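Mypaa.01249.c (Mycobacterium paratuberculosis, PDB 3RD5) probably acts as an oxidoreductase of the short-chain dehydrogenase/reductase family, built on a Rossmann fold, though its substrate is not known. Local coordinates at residues R79-V84 and T123-P128; N172-S177 and A275-L280; V19-A24 and V31-L36; N115-F120 and D151-S156. All coordinates share one frame; numbering follows the deposited sequence. Where two conformers were deposited one is given.

Interaction 1: R79-V84 and T123-P128; sequences RFADGV and TNLLLP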
loop_
_atom_site.group_PDB
_atom_site.type_symbol
_atom_site.label_atom_id
_atom_site.label_comp_id
_atom_site.label_asym_id
_atom_site.label_seq_id
_atom_site.Cartn_x
_atom_site.Cartn_y
_atom_site.Cartn_z
ATOM N N ARG A 79 4.704 -17.395 0.956
ATOM C CA ARG A 79 6.089 -17.797 0.658
ATOM C C ARG A 79 7.016 -16.559 0.714
ATOM O O ARG A 79 8.111 -16.611 1.292
ATOM C CB ARG A 79 6.125 -18.472 -0.710
ATOM C CG ARG A 79 5.643 -19.912 -0.711
ATOM C CD ARG A 79 6.011 -20.631 -2.026
ATOM N NE ARG A 79 5.576 -19.919 -3.231
ATOM C CZ ARG A 79 4.372 -19.999 -3.799
ATOM N NH1 ARG A 79 3.424 -20.786 -3.292
ATOM N NH2 ARG A 79 4.115 -19.298 -4.899
ATOM N N PHE A 80 6.560 -15.451 0.144
ATOM C CA PHE A 80 7.354 -14.223 0.157
ATOM C C PHE A 80 7.560 -13.731 1.590
ATOM O O PHE A 80 8.678 -13.434 2.020
ATOM C CB PHE A 80 6.723 -13.124 -0.699
ATOM C CG PHE A 80 7.366 -11.789 -0.460
ATOM C CD1 PHE A 80 8.597 -11.496 -1.050
ATOM C CD2 PHE A 80 6.822 -10.867 0.409
ATOM C CE1 PHE A 80 9.258 -10.302 -0.755
ATOM C CE2 PHE A 80 7.499 -9.682 0.705
ATOM C CZ PHE A 80 8.717 -9.409 0.112
ATOM N N ALA A 81 6.484 -13.653 2.363
ATOM C CA ALA A 81 6.597 -13.172 3.726
ATOM C C ALA A 81 7.517 -14.011 4.573
ATOM O O ALA A 81 8.271 -13.477 5.402
ATOM C CB ALA A 81 5.194 -13.088 4.383
ATOM N N ASP A 82 7.441 -15.329 4.411
ATOM C CA ASP A 82 8.262 -16.225 5.221
ATOM C C ASP A 82 9.738 -16.033 4.942
ATOM O O ASP A 82 10.568 -16.332 5.798
ATOM C CB ASP A 82 7.846 -17.666 4.969
ATOM C CG ASP A 82 6.523 -18.030 5.655
ATOM O OD1 ASP A 82 6.027 -17.280 6.539
ATOM O OD2 ASP A 82 5.982 -19.100 5.295
ATOM N N GLY A 83 10.074 -15.532 3.758
ATOM C CA GLY A 83 11.446 -15.212 3.405
ATOM C C GLY A 83 12.004 -13.901 3.901
ATOM O O GLY A 83 13.206 -13.646 3.707
ATOM N N VAL A 84 11.152 -13.057 4.493
ATOM C CA VAL A 84 11.610 -11.770 5.036
ATOM C C VAL A 84 11.933 -11.946 6.509
ATOM O O VAL A 84 11.024 -12.134 7.338
ATOM C CB VAL A 84 10.542 -10.676 4.863
ATOM C CG1 VAL A 84 11.038 -9.352 5.433
ATOM C CG2 VAL A 84 10.231 -10.499 3.389
ATOM N N THR A 123 0.674 -7.883 5.270
ATOM C CA THR A 123 0.924 -7.071 6.463
ATOM C C THR A 123 0.779 -7.899 7.747
ATOM O O THR A 123 1.659 -7.865 8.630
ATOM C CB THR A 123 0.003 -5.841 6.502
ATOM O OG1 THR A 123 0.178 -5.067 5.316
ATOM C CG2 THR A 123 0.330 -4.971 7.749
ATOM N N ASN A 124 -0.275 -8.709 7.837
ATOM C CA ASN A 124 -0.434 -9.515 9.042
ATOM C C ASN A 124 0.714 -10.515 9.191
ATOM O O ASN A 124 1.120 -10.808 10.321
ATOM C CB ASN A 124 -1.764 -10.289 9.027
ATOM C CG ASN A 124 -2.924 -9.452 9.440
ATOM O OD1 ASN A 124 -2.788 -8.537 10.273
ATOM N ND2 ASN A 124 -4.121 -9.798 8.889
ATOM N N LEU A 125 1.221 -11.044 8.094
ATOM C CA LEU A 125 2.307 -12.018 8.157
ATOM C C LEU A 125 3.651 -11.367 8.504
ATOM O O LEU A 125 4.464 -11.996 9.206
ATOM C CB LEU A 125 2.404 -12.772 6.843
ATOM C CG LEU A 125 1.237 -13.703 6.541
ATOM C CD1 LEU A 125 1.235 -14.117 5.078
ATOM C CD2 LEU A 125 1.252 -14.943 7.478
ATOM N N LEU A 126 3.880 -10.117 8.111
ATOM C CA LEU A 126 5.142 -9.420 8.414
ATOM C C LEU A 126 5.169 -8.683 9.755
ATOM O O LEU A 126 6.244 -8.407 10.300
ATOM C CB LEU A 126 5.496 -8.455 7.297
ATOM C CG LEU A 126 5.867 -9.085 5.967
ATOM C CD1 LEU A 126 6.183 -7.996 4.889
ATOM C CD2 LEU A 126 7.085 -10.009 6.134
ATOM N N LEU A 127 3.997 -8.291 10.274
ATOM C CA LEU A 127 3.915 -7.445 11.450
ATOM C C LEU A 127 4.797 -7.860 12.635
ATOM O O LEU A 127 5.419 -6.972 13.233
ATOM C CB LEU A 127 2.469 -7.277 11.934
ATOM C CG LEU A 127 1.671 -6.160 11.296
ATOM C CD1 LEU A 127 0.187 -6.293 11.650
ATOM C CD2 LEU A 127 2.143 -4.747 11.677
ATOM N N PRO A 128 4.876 -9.156 12.946
ATOM C CA PRO A 128 5.738 -9.562 14.071
ATOM C C PRO A 128 7.226 -9.265 13.889
ATOM O O PRO A 128 7.983 -9.354 14.883
ATOM C CB PRO A 128 5.493 -11.072 14.162
ATOM C CG PRO A 128 4.191 -11.278 13.522
ATOM C CD PRO A 128 4.132 -10.304 12.400
#
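A81 and L126 bring the two backbones together, with A81 CA and L126 CA 6.2 Å apart where the last turn of helix 74-82 passes the end of helix 110-126. A81 offers only a methyl here, and it lies against the root of the neighbouring side chain, A81 CB to L125 CB at 3.7 Å. The terminal branch of that leucine adds a looser touch, with L125 CD1 at 4.1 Å from A81 CB.

L126 does the rest with a single methyl. Its CG is anti to its own carbonyl carbon (chi1 -68°); CD1 continues the extended chain (chi2 179°), and CD2, branching off to the side, is the methyl that meets the other segment. There L126 CD2 rests 3.7 Å from A81 O, the oxygen that also receives the backbone N-H of V84. The same methyl meets V84 CB at 3.7 Å, the two side chains running nearly perpendicular, so that one branch fills the angle between helix and departing loop.

In the Rossmann fold of the short-chain dehydrogenases these two helices lie beside each other on one face of the parallel sheet, and this apolar seam joins them. No hydrogen bond crosses it. Beneath, L126 reaches L90 of strand 87-92, while F80 descends onto I44 and A46 of strand 42-47. V84 O is hydrogen-bonded by R129 NE, and T123 OG1 meets both H119 O and N92 ND2.

Interaction 2: N172-S177 and A275-L280; sequences NLLFTS and AALWAL
N172 O takes two donors from one residue: T176 N at 3.2 Å in the ordinary helical bond, and T176 OG1 at 2.9 Å. The hydroxyl approaches at a C=O...O angle of 155°, somewhat tilted from the carbonyl plane, so it is satisfied within its own helix; T176 points away from helix 271-285.

The meeting of the helices is left to carbon. F175 and W278 lie almost parallel, their planes 4° apart but not in one plane, and touch rim to rim with neither ring over the other. F175 CD1 comes to 3.6 Å from W278 CZ3, and F175 CE1 to 4.0 Å from W278 CH2. Both rings project with CG anti to the backbone N, which swings each ring toward the other helix. One residue earlier on each helix, L277 CD2 sits 4.0 Å from L174 CB, these leucines crossing roughly at a right angle.

Other groups fix the indole: F120 stacks edge-to-face with it, R182 makes a cation-pi contact, and W278 NE1 is hydrogen-bonded to E282 OE2. N172 is held by K169 NZ at its OD1. The result is a buried helix pair in which the C-terminal helix 271-285 is laid against helix 161-185, the long helix that in short-chain dehydrogenases carries the YxxxK signature.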
loop_
_atom_site.group_PDB
_atom_site.type_symbol
_atom_site.label_atom_id
_atom_site.label_comp_id
_atom_site.label_asym_id
_atom_site.label_seq_id
_atom_site.Cartn_x
_atom_site.Cartn_y
_atom_site.Cartn_z
ATOM N N ASN A 172 -8.197 0.424 1.466
ATOM C CA ASN A 172 -6.831 0.741 1.886
ATOM C C ASN A 172 -6.817 1.703 3.074
ATOM O O ASN A 172 -5.977 1.597 3.980
ATOM C CB ASN A 172 -6.033 1.418 0.762
ATOM C CG ASN A 172 -5.675 0.535 -0.428
ATOM O OD1 ASN A 172 -5.597 1.062 -1.559
ATOM N ND2 ASN A 172 -5.355 -0.750 -0.217
ATOM N N LEU A 173 -7.738 2.665 3.085
ATOM C CA LEU A 173 -7.843 3.629 4.183
ATOM C C LEU A 173 -8.464 3.030 5.452
ATOM O O LEU A 173 -7.980 3.261 6.566
ATOM C CB LEU A 173 -8.599 4.902 3.730
ATOM C CG LEU A 173 -7.786 5.743 2.764
ATOM C CD1 LEU A 173 -8.633 6.877 2.189
ATOM C CD2 LEU A 173 -6.598 6.427 3.491
ATOM N N LEU A 174 -9.550 2.280 5.277
ATOM C CA LEU A 174 -10.186 1.604 6.410
ATOM C C LEU A 174 -9.223 0.601 7.040
ATOM O O LEU A 174 -9.224 0.401 8.266
ATOM C CB LEU A 174 -11.459 0.934 5.933
ATOM C CG LEU A 174 -12.606 1.859 5.527
ATOM C CD1 LEU A 174 -13.699 1.045 4.819
ATOM C CD2 LEU A 174 -13.197 2.620 6.731
ATOM N N PHE A 175 -8.420 -0.052 6.207
ATOM C CA PHE A 175 -7.325 -0.955 6.658
ATOM C C PHE A 175 -6.366 -0.207 7.566
ATOM O O PHE A 175 -5.999 -0.652 8.667
ATOM C CB PHE A 175 -6.594 -1.511 5.441
ATOM C CG PHE A 175 -5.347 -2.251 5.776
ATOM C CD1 PHE A 175 -5.357 -3.468 6.389
ATOM C CD2 PHE A 175 -4.142 -1.709 5.389
ATOM C CE1 PHE A 175 -4.168 -4.140 6.662
ATOM C CE2 PHE A 175 -2.967 -2.391 5.608
ATOM C CZ PHE A 175 -2.991 -3.601 6.279
ATOM N N THR A 176 -5.912 0.955 7.086
ATOM C CA THR A 176 -4.963 1.777 7.834
ATOM C C THR A 176 -5.517 2.224 9.193
ATOM O O THR A 176 -4.828 2.100 10.223
ATOM C CB THR A 176 -4.577 2.979 7.007
ATOM O OG1 THR A 176 -3.930 2.569 5.785
ATOM C CG2 THR A 176 -3.618 3.963 7.779
ATOM N N SER A 177 -6.759 2.683 9.228
ATOM C CA SER A 177 -7.385 3.128 10.490
ATOM C C SER A 177 -7.527 1.992 11.486
ATOM O O SER A 177 -7.207 2.140 12.664
ATOM C CB SER A 177 -8.756 3.727 10.213
ATOM O OG SER A 177 -8.649 4.920 9.459
ATOM N N ALA A 275 -13.739 -1.904 11.260
ATOM C CA ALA A 275 -13.696 -3.091 12.035
ATOM C C ALA A 275 -14.413 -4.299 11.387
ATOM O O ALA A 275 -13.896 -5.426 11.446
ATOM C CB ALA A 275 -14.183 -2.797 13.489
ATOM N N ALA A 276 -15.567 -4.061 10.725
ATOM C CA ALA A 276 -16.284 -5.124 10.027
ATOM C C ALA A 276 -15.502 -5.612 8.813
ATOM O O ALA A 276 -15.385 -6.819 8.580
ATOM C CB ALA A 276 -17.666 -4.611 9.555
ATOM N N LEU A 277 -14.925 -4.672 8.063
ATOM C CA LEU A 277 -14.095 -5.031 6.906
ATOM C C LEU A 277 -12.889 -5.862 7.345
ATOM O O LEU A 277 -12.488 -6.792 6.649
ATOM C CB LEU A 277 -13.637 -3.783 6.137
ATOM C CG LEU A 277 -12.637 -4.061 5.005
ATOM C CD1 LEU A 277 -13.250 -4.882 3.857
ATOM C CD2 LEU A 277 -12.124 -2.716 4.491
ATOM N N TRP A 278 -12.294 -5.521 8.492
ATOM C CA TRP A 278 -11.188 -6.302 9.009
ATOM C C TRP A 278 -11.580 -7.748 9.251
ATOM O O TRP A 278 -10.858 -8.691 8.867
ATOM C CB TRP A 278 -10.654 -5.653 10.300
ATOM C CG TRP A 278 -9.358 -6.265 10.744
ATOM C CD1 TRP A 278 -9.187 -7.463 11.374
ATOM C CD2 TRP A 278 -8.031 -5.752 10.499
ATOM N NE1 TRP A 278 -7.845 -7.732 11.507
ATOM C CE2 TRP A 278 -7.125 -6.691 10.994
ATOM C CE3 TRP A 278 -7.534 -4.567 9.916
ATOM C CZ2 TRP A 278 -5.728 -6.513 10.864
ATOM C CZ3 TRP A 278 -6.182 -4.394 9.796
ATOM C CH2 TRP A 278 -5.289 -5.359 10.298
ATOM N N ALA A 279 -12.751 -7.961 9.859
ATOM C CA ALA A 279 -13.235 -9.303 10.121
ATOM C C ALA A 279 -13.449 -10.078 8.829
ATOM O O ALA A 279 -13.034 -11.233 8.695
ATOM C CB ALA A 279 -14.561 -9.257 10.940
ATOM N N LEU A 280 -14.113 -9.463 7.861
ATOM C CA LEU A 280 -14.310 -10.093 6.558
ATOM C C LEU A 280 -12.963 -10.432 5.901
ATOM O O LEU A 280 -12.804 -11.514 5.319
ATOM C CB LEU A 280 -15.141 -9.186 5.673
ATOM C CG LEU A 280 -15.291 -9.578 4.201
ATOM C CD1 LEU A 280 -15.826 -10.967 3.985
ATOM C CD2 LEU A 280 -16.099 -8.505 3.462
#

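Interaction 3: V19-A24 and V31-L36; sequences VVITGA and VTAREL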
loop_
_atom_site.group_PDB
_atom_site.type_symbol
_atom_site.label_atom_id
_atom_site.label_comp_id
_atom_site.label_asym_id
_atom_site.label_seq_id
_atom_site.Cartn_x
_atom_site.Cartn_y
_atom_site.Cartn_z
ATOM N N VAL A 19 13.546 -1.668 3.809
ATOM C CA VAL A 19 12.227 -1.253 3.344
ATOM C C VAL A 19 11.723 -2.281 2.349
ATOM O O VAL A 19 12.375 -2.528 1.323
ATOM C CB VAL A 19 12.260 0.131 2.686
ATOM C CG1 VAL A 19 10.848 0.533 2.246
ATOM C CG2 VAL A 19 12.866 1.186 3.659
ATOM N N VAL A 20 10.573 -2.896 2.614
ATOM C CA VAL A 20 9.910 -3.770 1.670
ATOM C C VAL A 20 8.910 -2.964 0.902
ATOM O O VAL A 20 8.098 -2.265 1.539
ATOM C CB VAL A 20 9.191 -4.947 2.385
ATOM C CG1 VAL A 20 8.369 -5.791 1.389
ATOM C CG2 VAL A 20 10.219 -5.836 3.085
ATOM N N ILE A 21 8.912 -3.044 -0.428
ATOM C CA ILE A 21 8.003 -2.277 -1.301
ATOM C C ILE A 21 7.336 -3.232 -2.262
ATOM O O ILE A 21 8.031 -3.887 -3.046
ATOM C CB ILE A 21 8.758 -1.187 -2.156
ATOM C CG1 ILE A 21 9.618 -0.286 -1.260
ATOM C CG2 ILE A 21 7.731 -0.347 -2.980
ATOM C CD1 ILE A 21 10.375 0.815 -2.039
ATOM N N THR A 22 6.005 -3.306 -2.264
ATOM C CA THR A 22 5.329 -4.089 -3.286
ATOM C C THR A 22 5.247 -3.266 -4.566
ATOM O O THR A 22 5.021 -2.043 -4.525
ATOM C CB THR A 22 3.956 -4.550 -2.843
ATOM O OG1 THR A 22 3.108 -3.407 -2.643
ATOM C CG2 THR A 22 4.018 -5.377 -1.512
ATOM N N GLY A 23 5.462 -3.915 -5.703
ATOM C CA GLY A 23 5.422 -3.171 -6.959
ATOM C C GLY A 23 4.653 -3.803 -8.028
ATOM O O GLY A 23 4.396 -4.990 -8.001
ATOM N N ALA A 24 4.263 -2.962 -8.989
ATOM C CA ALA A 24 3.522 -3.365 -10.153
ATOM C C ALA A 24 4.359 -3.089 -11.414
ATOM O O ALA A 24 3.800 -3.055 -12.518
ATOM C CB ALA A 24 2.175 -2.600 -10.158
ATOM N N VAL A 31 10.366 4.724 -8.538
ATOM C CA VAL A 31 10.915 5.963 -7.987
ATOM C C VAL A 31 10.996 5.897 -6.463
ATOM O O VAL A 31 11.961 6.343 -5.845
ATOM C CB VAL A 31 10.153 7.209 -8.454
ATOM C CG1 VAL A 31 10.678 8.486 -7.742
ATOM C CG2 VAL A 31 10.231 7.356 -9.995
ATOM N N THR A 32 9.971 5.299 -5.835
ATOM C CA THR A 32 9.967 5.188 -4.390
ATOM C C THR A 32 11.215 4.369 -3.942
ATOM O O THR A 32 11.939 4.777 -3.036
ATOM C CB THR A 32 8.683 4.531 -3.882
ATOM O OG1 THR A 32 7.531 5.267 -4.365
ATOM C CG2 THR A 32 8.642 4.517 -2.374
ATOM N N ALA A 33 11.448 3.245 -4.618
ATOM C CA ALA A 33 12.624 2.411 -4.351
ATOM C C ALA A 33 13.913 3.151 -4.612
ATOM O O ALA A 33 14.841 3.108 -3.781
ATOM C CB ALA A 33 12.563 1.138 -5.198
ATOM N N ARG A 34 13.980 3.820 -5.761
ATOM C CA ARG A 34 15.192 4.543 -6.191
ATOM C C ARG A 34 15.599 5.568 -5.131
ATOM O O ARG A 34 16.790 5.679 -4.771
ATOM C CB ARG A 34 14.962 5.208 -7.564
ATOM C CG ARG A 34 16.154 5.924 -8.136
ATOM C CD ARG A 34 15.737 6.780 -9.338
ATOM N NE ARG A 34 15.054 8.019 -8.901
ATOM C CZ ARG A 34 14.230 8.755 -9.651
ATOM N NH1 ARG A 34 13.902 8.400 -10.901
ATOM N NH2 ARG A 34 13.746 9.870 -9.146
ATOM N N GLU A 35 14.646 6.379 -4.653
ATOM C CA GLU A 35 14.980 7.459 -3.732
ATOM C C GLU A 35 15.374 6.916 -2.362
ATOM O O GLU A 35 16.302 7.429 -1.729
ATOM C CB GLU A 35 13.824 8.446 -3.601
ATOM C CG GLU A 35 13.485 9.194 -4.885
ATOM C CD GLU A 35 14.516 10.237 -5.303
ATOM O OE1 GLU A 35 15.359 10.643 -4.507
ATOM O OE2 GLU A 35 14.413 10.732 -6.457
ATOM N N LEU A 36 14.695 5.881 -1.881
ATOM C CA LEU A 36 15.111 5.307 -0.606
ATOM C C LEU A 36 16.496 4.634 -0.682
ATOM O O LEU A 36 17.338 4.765 0.234
ATOM C CB LEU A 36 14.061 4.302 -0.103
ATOM C CG LEU A 36 12.746 4.958 0.251
ATOM C CD1 LEU A 36 11.651 3.898 0.436
ATOM C CD2 LEU A 36 12.914 5.822 1.534
#
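Within the first beta-alpha-beta unit of a Rossmann fold, V19 and I21 of strand 18-22 pack on L36, T32 and A33 of helix 27-38. T22-G23 begins a sequence that matches the TGxxxGxG pattern, the glycine-rich loop that in this family typically binds the dinucleotide. Strand and helix run nearly antiparallel, at 164°, with their axes 9.7 Å apart.

I21 bridges that gap. In the conformer described, its CG1-CD1 arm is fully extended (chi2 -179°), and CD1 lands on the helix backbone itself, 3.6 Å from A33 CA. The same methyl is flanked by T32 CG2 at 4.1 Å and by L36 CD1 at 4.2 Å. V19 CG1 meets L36 CD1 at 3.9 Å, approaching it crosswise. On the outer side, R34 NH2 donates an almost straight bond of 2.9 Å to E35 OE2, and also pairs with D229 OD1.

Around this contact, A33 and I21 both pack on V43 and M45 of strand 42-47, L36 reaches I91 of strand 87-92, and V31 and T32 lean on A232 of helix 226-240.

Interaction 4: N115-F120 and D151-S156; sequences NHLGHF and DLNWRS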
loop_
_atom_site.group_PDB
_atom_site.type_symbol
_atom_site.label_atom_id
_atom_site.label_comp_id
_atom_site.label_asym_id
_atom_site.label_seq_id
_atom_site.Cartn_x
_atom_site.Cartn_y
_atom_site.Cartn_z
ATOM N N ASN A 115 -5.210 -5.114 -4.454
ATOM C CA ASN A 115 -4.884 -3.837 -3.839
ATOM C C ASN A 115 -5.097 -3.876 -2.340
ATOM O O ASN A 115 -4.361 -3.240 -1.593
ATOM C CB ASN A 115 -5.774 -2.758 -4.439
ATOM C CG ASN A 115 -5.555 -2.523 -5.929
ATOM O OD1 ASN A 115 -4.604 -3.050 -6.528
ATOM N ND2 ASN A 115 -6.440 -1.725 -6.548
ATOM N N HIS A 116 -6.123 -4.612 -1.904
ATOM C CA HIS A 116 -6.421 -4.736 -0.486
ATOM C C HIS A 116 -6.092 -6.113 0.103
ATOM O O HIS A 116 -5.292 -6.223 1.041
ATOM C CB HIS A 116 -7.898 -4.360 -0.195
ATOM C CG HIS A 116 -8.319 -4.649 1.199
ATOM N ND1 HIS A 116 -7.790 -4.001 2.292
ATOM C CD2 HIS A 116 -9.214 -5.541 1.685
ATOM C CE1 HIS A 116 -8.322 -4.503 3.399
ATOM N NE2 HIS A 116 -9.201 -5.444 3.058
ATOM N N LEU A 117 -6.730 -7.177 -0.385
ATOM C CA LEU A 117 -6.617 -8.458 0.330
ATOM C C LEU A 117 -5.227 -9.039 0.363
ATOM O O LEU A 117 -4.776 -9.554 1.392
ATOM C CB LEU A 117 -7.640 -9.503 -0.181
ATOM C CG LEU A 117 -9.115 -9.102 0.025
ATOM C CD1 LEU A 117 -10.086 -9.963 -0.843
ATOM C CD2 LEU A 117 -9.552 -9.154 1.510
ATOM N N GLY A 118 -4.504 -8.921 -0.748
ATOM C CA GLY A 118 -3.135 -9.457 -0.754
ATOM C C GLY A 118 -2.223 -8.659 0.201
ATOM O O GLY A 118 -1.390 -9.234 0.878
ATOM N N HIS A 119 -2.404 -7.354 0.233
ATOM C CA HIS A 119 -1.700 -6.465 1.176
ATOM C C HIS A 119 -2.084 -6.710 2.633
ATOM O O HIS A 119 -1.249 -6.658 3.534
ATOM C CB HIS A 119 -1.889 -5.001 0.797
ATOM C CG HIS A 119 -1.028 -4.558 -0.353
ATOM N ND1 HIS A 119 -1.512 -3.750 -1.364
ATOM C CD2 HIS A 119 0.299 -4.714 -0.587
ATOM C CE1 HIS A 119 -0.504 -3.463 -2.192
ATOM N NE2 HIS A 119 0.603 -4.076 -1.766
ATOM N N PHE A 120 -3.367 -6.997 2.867
ATOM C CA PHE A 120 -3.856 -7.344 4.195
ATOM C C PHE A 120 -3.132 -8.583 4.720
ATOM O O PHE A 120 -2.625 -8.594 5.852
ATOM C CB PHE A 120 -5.364 -7.590 4.104
ATOM C CG PHE A 120 -6.018 -7.954 5.414
ATOM C CD1 PHE A 120 -6.496 -6.964 6.242
ATOM C CD2 PHE A 120 -6.121 -9.270 5.833
ATOM C CE1 PHE A 120 -7.084 -7.267 7.468
ATOM C CE2 PHE A 120 -6.710 -9.582 7.061
ATOM C CZ PHE A 120 -7.172 -8.588 7.882
ATOM N N ASP A 151 -21.068 -8.641 -0.614
ATOM C CA ASP A 151 -20.639 -9.047 -1.958
ATOM C C ASP A 151 -19.384 -8.240 -2.339
ATOM O O ASP A 151 -19.328 -7.528 -3.355
ATOM C CB ASP A 151 -21.752 -8.902 -2.995
ATOM C CG ASP A 151 -21.406 -9.535 -4.318
ATOM O OD1 ASP A 151 -20.455 -10.339 -4.389
ATOM O OD2 ASP A 151 -22.133 -9.184 -5.283
ATOM N N LEU A 152 -18.356 -8.378 -1.524
ATOM C CA LEU A 152 -17.095 -7.643 -1.716
ATOM C C LEU A 152 -16.465 -7.954 -3.073
ATOM O O LEU A 152 -15.826 -7.075 -3.680
ATOM C CB LEU A 152 -16.120 -7.995 -0.596
ATOM C CG LEU A 152 -14.900 -7.084 -0.490
ATOM C CD1 LEU A 152 -15.206 -5.737 0.182
ATOM C CD2 LEU A 152 -13.759 -7.843 0.294
ATOM N N ASN A 153 -16.635 -9.195 -3.541
ATOM C CA ASN A 153 -15.991 -9.679 -4.754
ATOM C C ASN A 153 -16.858 -9.581 -6.014
ATOM O O ASN A 153 -16.502 -10.151 -7.049
ATOM C CB ASN A 153 -15.467 -11.106 -4.526
ATOM C CG ASN A 153 -14.268 -11.127 -3.605
ATOM O OD1 ASN A 153 -13.258 -10.483 -3.883
ATOM N ND2 ASN A 153 -14.375 -11.807 -2.446
ATOM N N TRP A 154 -17.915 -8.792 -5.963
ATOM C CA TRP A 154 -18.704 -8.430 -7.172
ATOM C C TRP A 154 -19.211 -9.687 -7.877
ATOM O O TRP A 154 -19.218 -9.755 -9.115
ATOM C CB TRP A 154 -17.851 -7.562 -8.119
ATOM C CG TRP A 154 -17.390 -6.230 -7.580
ATOM C CD1 TRP A 154 -16.312 -5.995 -6.765
ATOM C CD2 TRP A 154 -17.974 -4.950 -7.856
ATOM N NE1 TRP A 154 -16.200 -4.650 -6.524
ATOM C CE2 TRP A 154 -17.212 -3.994 -7.167
ATOM C CE3 TRP A 154 -19.075 -4.523 -8.624
ATOM C CZ2 TRP A 154 -17.497 -2.630 -7.210
ATOM C CZ3 TRP A 154 -19.367 -3.163 -8.667
ATOM C CH2 TRP A 154 -18.581 -2.234 -7.957
ATOM N N ARG A 155 -19.685 -10.651 -7.101
ATOM C CA ARG A 155 -20.184 -11.911 -7.680
ATOM C C ARG A 155 -21.621 -11.832 -8.180
ATOM O O ARG A 155 -22.007 -12.578 -9.114
ATOM C CB ARG A 155 -20.083 -13.012 -6.618
ATOM C CG ARG A 155 -20.424 -14.400 -7.138
ATOM C CD ARG A 155 -19.458 -14.870 -8.178
ATOM N NE ARG A 155 -19.987 -16.081 -8.809
ATOM C CZ ARG A 155 -20.837 -16.092 -9.837
ATOM N NH1 ARG A 155 -21.253 -14.948 -10.410
ATOM N NH2 ARG A 155 -21.261 -17.266 -10.308
ATOM N N SER A 156 -22.411 -10.963 -7.579
ATOM C CA SER A 156 -23.882 -10.917 -7.790
ATOM C C SER A 156 -24.401 -9.514 -8.071
ATOM O O SER A 156 -25.585 -9.218 -7.860
ATOM C CB SER A 156 -24.596 -11.525 -6.566
ATOM O OG SER A 156 -24.154 -12.867 -6.359
#
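Helix 110-126 lines the active-site cleft in short-chain dehydrogenases, and from one side of it L117 meets L152 and N153 of a type I beta turn, D151-W154. The touch is light: L117 CD1 stands 4.4 Å from L152 CD2 and equally far from N153 OD1. The amide oxygen has its polar partner elsewhere, accepting from E109 N, so L117 merely lies against it.

D151 also ties down the chain leaving the turn: its carboxylate accepts two successive backbone N-H groups, R155 N to D151 OD1 at 2.8 Å and S156 N to D151 OD2 at 2.9 Å, each on the syn side.

Within the helix a wider pi-type turn spans 115-117, and N115 O is engaged by a side chain, H119 ND1, at 2.9 Å. The donor stands 48° above the carbonyl plane, although the oxygen lies in the plane of the imidazole. N172 ND2 grips this oxygen as well, and H119 NE2 is joined to T22 OG1, so the ring is tied at both nitrogens. N115 ND2 meets S168 OG and I96 O, and its side chain packs on Y165 and K169, consistent with the family's active-site asparagine beside the YxxxK pair.

Among its neighbours, the turn spans two helices: L152 packs on L284 of helix 271-285, while L152 O is bonded by Q167 NE2 of helix 161-185.

The contacts illustrate how a Rossmann sheet is wrapped on both faces and extended at one flank. Interactions 1 and 3 meet through the sheet, F80 CZ touching V20 CG1 at 3.9 Å. Interactions 2 and 4, with centres about 12 Å apart, share the probable active-site side: N172 ND2 lies 3.0 Å from N115 O, a probable hydrogen bond. Although the centres of interactions 3 and 4 are about 24 Å apart, T22 OG1 and H119 NE2 come to 2.7 Å, probably hydrogen-bonded, linking strand 18-22, next to the glycine-rich loop, to helix 110-126. That helix serves interactions 1 and 4 alike, and its T123 OG1 packs 3.6 Å from F175 CZ of interaction 2.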